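PDB 1X9F: hemoglobin chain d1 from Lumbricus terrestris, which probably carries oxygen on its heme iron as one globin subunit of the earthworm's large extracellular hemoglobin. Local coordinates for residues A61-Q64 and R65-G69. Numbering follows the deposited sequence.
With HEM (protoporphyrin IX containing Fe), chain T; CMO (carbon monoxide), chain U.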
ATOM      1  N   ALA D  61      21.282  12.755   9.278  1.00 23.69           N
ATOM      2  CA  ALA D  61      22.143  12.363  10.390  1.00 23.45           C
ATOM      3  C   ALA D  61      21.592  12.887  11.714  1.00 22.06           C
ATOM      4  O   ALA D  61      21.445  12.119  12.672  1.00 21.62           O
ATOM      5  CB  ALA D  61      23.571  12.847  10.163  1.00 22.19           C
ATOM      6  N   HIS D  62      21.279  14.187  11.760  1.00 20.38           N
ATOM      7  CA  HIS D  62      20.663  14.791  12.945  1.00 19.75           C
ATOM      8  C   HIS D  62      19.362  14.068  13.325  1.00 18.67           C
ATOM      9  O   HIS D  62      19.178  13.665  14.474  1.00 17.63           O
ATOM     10  CB  HIS D  62      20.406  16.290  12.741  1.00 21.16           C
ATOM     11  CG  HIS D  62      19.533  16.889  13.795  1.00 24.09           C
ATOM     12  ND1 HIS D  62      19.981  17.125  15.078  1.00 24.63           N
ATOM     13  CD2 HIS D  62      18.230  17.252  13.776  1.00 22.14           C
ATOM     14  CE1 HIS D  62      18.995  17.627  15.798  1.00 17.20           C
ATOM     15  NE2 HIS D  62      17.920  17.710  15.034  1.00 20.29           N
ATOM     16  N   SER D  63      18.475  13.895  12.351  1.00 19.07           N
ATOM     17  CA  SER D  63      17.219  13.167  12.541  1.00 20.40           C
ATOM     18  C   SER D  63      17.429  11.804  13.218  1.00 21.52           C
ATOM     19  O   SER D  63      16.760  11.475  14.199  1.00 21.21           O
ATOM     20  CB  SER D  63      16.525  13.003  11.186  1.00 18.24           C
ATOM     21  OG  SER D  63      15.511  12.019  11.226  1.00 26.36           O
ATOM     22  N   GLN D  64      18.376  11.034  12.686  1.00 20.64           N
ATOM     23  CA  GLN D  64      18.713   9.719  13.216  1.00 17.89           C
ATOM     24  C   GLN D  64      19.253   9.794  14.635  1.00 16.78           C
ATOM     25  O   GLN D  64      18.930   8.942  15.465  1.00 14.19           O
ATOM     26  CB  GLN D  64      19.710   9.012  12.294  1.00 19.62           C
ATOM     27  CG  GLN D  64      19.096   8.573  10.988  1.00 20.80           C
ATOM     28  CD  GLN D  64      17.795   7.839  11.202  1.00 29.45           C
ATOM     29  OE1 GLN D  64      16.718   8.427  11.096  1.00 32.60           O
ATOM     30  NE2 GLN D  64      17.886   6.553  11.523  1.00 24.62           N
ATOM     31  N   ARG D  65      20.062  10.816  14.910  1.00 16.11           N
ATOM     32  CA  ARG D  65      20.574  11.052  16.262  1.00 18.25           C
ATOM     33  C   ARG D  65      19.439  11.304  17.247  1.00 18.97           C
ATOM     34  O   ARG D  65      19.508  10.859  18.397  1.00 20.78           O
ATOM     35  CB  ARG D  65      21.580  12.211  16.295  1.00 17.09           C
ATOM     36  CG  ARG D  65      22.945  11.845  15.737  1.00 20.16           C
ATOM     37  CD  ARG D  65      24.058  12.822  16.086  1.00 14.55           C
ATOM     38  NE  ARG D  65      23.901  14.122  15.429  1.00 19.98           N
ATOM     39  CZ  ARG D  65      24.261  14.396  14.177  1.00 16.97           C
ATOM     40  NH1 ARG D  65      24.804  13.461  13.400  1.00 19.32           N
ATOM     41  NH2 ARG D  65      24.068  15.615  13.694  1.00 17.68           N
ATOM     42  N   VAL D  66      18.394  11.995  16.795  1.00 19.33           N
ATOM     43  CA  VAL D  66      17.230  12.276  17.635  1.00 20.81           C
ATOM     44  C   VAL D  66      16.442  11.021  17.954  1.00 22.18           C
ATOM     45  O   VAL D  66      16.129  10.770  19.114  1.00 22.00           O
ATOM     46  CB  VAL D  66      16.278  13.253  16.951  1.00 21.76           C
ATOM     47  CG1 VAL D  66      15.030  13.494  17.820  1.00 18.90           C
ATOM     48  CG2 VAL D  66      17.002  14.536  16.643  1.00 18.38           C
ATOM     49  N   LEU D  67      16.109  10.245  16.926  1.00 24.03           N
ATOM     50  CA  LEU D  67      15.353   9.019  17.125  1.00 23.04           C
ATOM     51  C   LEU D  67      16.123   8.031  17.999  1.00 24.49           C
ATOM     52  O   LEU D  67      15.529   7.347  18.840  1.00 24.77           O
ATOM     53  CB  LEU D  67      14.987   8.376  15.784  1.00 25.06           C
ATOM     54  CG  LEU D  67      13.824   8.935  14.949  1.00 29.37           C
ATOM     55  CD1 LEU D  67      12.576   9.199  15.791  1.00 34.27           C
ATOM     56  CD2 LEU D  67      14.221  10.205  14.211  1.00 45.34           C
ATOM     57  N   SER D  68      17.440   7.965  17.802  1.00 24.04           N
ATOM     58  CA  SER D  68      18.281   7.087  18.619  1.00 23.48           C
ATOM     59  C   SER D  68      18.244   7.558  20.070  1.00 22.68           C
ATOM     60  O   SER D  68      18.283   6.748  20.996  1.00 20.44           O
ATOM     61  CB  SER D  68      19.722   7.046  18.092  1.00 22.81           C
ATOM     62  OG  SER D  68      20.550   6.236  18.935  1.00 29.54           O
ATOM     63  N   GLY D  69      18.158   8.876  20.253  1.00 25.17           N
ATOM     64  CA  GLY D  69      18.035   9.485  21.578  1.00 25.69           C
ATOM     65  C   GLY D  69      16.719   9.130  22.243  1.00 26.28           C
ATOM     66  O   GLY D  69      16.686   8.734  23.414  1.00 27.51           O
TER
HETATM   67  CHA HEM T 160      20.329  17.841  19.054  1.00 24.23           C
HETATM   68  CHB HEM T 160      17.496  14.500  21.177  1.00 20.77           C
HETATM   69  CHC HEM T 160      13.598  17.419  20.684  1.00 21.65           C
HETATM   70  CHD HEM T 160      16.557  20.913  18.887  1.00 18.59           C
HETATM   71  C1A HEM T 160      19.845  16.587  19.621  1.00 24.10           C
HETATM   72  C2A HEM T 160      20.731  15.538  19.778  1.00 25.88           C
HETATM   73  C3A HEM T 160      19.940  14.485  20.411  1.00 21.79           C
HETATM   74  C4A HEM T 160      18.631  15.158  20.535  1.00 22.16           C
HETATM   75  CMA HEM T 160      20.368  13.097  20.822  1.00 17.41           C
HETATM   76  CAA HEM T 160      22.165  15.490  19.331  1.00 27.92           C
HETATM   77  CBA HEM T 160      23.173  15.701  20.439  1.00 33.80           C
HETATM   78  CGA HEM T 160      24.510  15.486  19.762  1.00 35.54           C
HETATM   79  O1A HEM T 160      24.843  14.334  19.397  1.00 37.37           O
HETATM   80  O2A HEM T 160      25.235  16.486  19.583  1.00 40.37           O
HETATM   81  C1B HEM T 160      16.140  15.036  21.248  1.00 20.08           C
HETATM   82  C2B HEM T 160      15.101  14.265  21.740  1.00 24.54           C
HETATM   83  C3B HEM T 160      14.059  15.115  21.559  1.00 21.76           C
HETATM   84  C4B HEM T 160      14.479  16.300  21.023  1.00 21.91           C
HETATM   85  CMB HEM T 160      15.101  12.862  22.318  1.00 22.96           C
HETATM   86  CAB HEM T 160      12.843  14.764  21.948  1.00 22.28           C
HETATM   87  CBB HEM T 160      11.689  14.380  22.546  1.00 26.01           C
HETATM   88  C1C HEM T 160      14.083  18.673  20.087  1.00 25.22           C
HETATM   89  C2C HEM T 160      13.204  19.694  19.782  1.00 25.39           C
HETATM   90  C3C HEM T 160      14.030  20.665  19.294  1.00 24.80           C
HETATM   91  C4C HEM T 160      15.334  20.174  19.284  1.00 21.25           C
HETATM   92  CMC HEM T 160      11.702  19.761  19.971  1.00 30.03           C
HETATM   93  CAC HEM T 160      13.442  21.949  18.808  1.00 33.23           C
HETATM   94  CBC HEM T 160      14.230  23.098  18.575  1.00 37.10           C
HETATM   95  C1D HEM T 160      17.937  20.386  18.804  1.00 23.26           C
HETATM   96  C2D HEM T 160      19.001  21.125  18.277  1.00 21.43           C
HETATM   97  C3D HEM T 160      20.086  20.278  18.303  1.00 22.64           C
HETATM   98  C4D HEM T 160      19.528  19.051  18.891  1.00 24.41           C
HETATM   99  CMD HEM T 160      18.969  22.549  17.782  1.00 24.24           C
HETATM  100  CAD HEM T 160      21.516  20.525  17.893  1.00 26.62           C
HETATM  101  CBD HEM T 160      21.737  20.253  16.409  1.00 31.18           C
HETATM  102  CGD HEM T 160      23.210  20.494  16.170  1.00 28.75           C
HETATM  103  O1D HEM T 160      24.038  19.709  16.683  1.00 32.22           O
HETATM  104  O2D HEM T 160      23.539  21.477  15.477  1.00 39.91           O
HETATM  105  NA  HEM T 160      18.583  16.436  20.085  1.00 20.90           N
HETATM  106  NB  HEM T 160      15.810  16.275  20.788  1.00 20.69           N
HETATM  107  NC  HEM T 160      15.396  18.934  19.825  1.00 21.77           N
HETATM  108  ND  HEM T 160      18.214  19.115  19.171  1.00 22.27           N
HETATM  109 FE   HEM T 160      17.003  17.709  19.993  1.00 24.83          FE
HETATM  110  C   CMO U1164      16.310  17.014  17.938  1.00 32.24           C
HETATM  111  O   CMO U1164      16.003  17.759  16.873  1.00 37.11           O
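This contact forms part of the distal heme pocket of the globin fold, where His62 and Val66, one turn apart on helix 57-75, face the bound carbon monoxide. This helix is consistent with helix E of globins, and His62 is the distal histidine. His62 NE2 donates a hydrogen bond to the ligand oxygen (His62 NE2 to CMO O 2.7 Å). The bond is bent, 132° at the hydrogen. CG of His62 lies anti to its own backbone N (chi1 168°), which carries the ring out over the heme. Val66 CG2 sits over one ring face, 3.9 Å from the His62 ring centroid, in a CH-pi contact. The other methyl, Val66 CG1, rests 3.9 Å from HEM C1B.

Arg65 folds back along the helix through a bend at chi3 (-68°). One face of its guanidinium lies over the backbone at His62 CA, and Arg65 NH1 reaches Ala61 CB at 3.5 Å. Arg65 CD passes 3.7 Å from HEM O1A, a propionate oxygen. NH1 is hydrogen-bonded to a polar side chain of a neighbouring subunit. Shortening Arg65 to an alanine takes away the charged group beside the propionate, and would probably leave that polar side chain without its mate.

The helical bond Val66 N to His62 O (3.0 Å) keeps the two pocket side chains one turn apart, on the same side of the helix. Away from the heme, Ser63 and Gln64 pack on helix 21-38, and Leu67 reaches both that helix and helix 4-18.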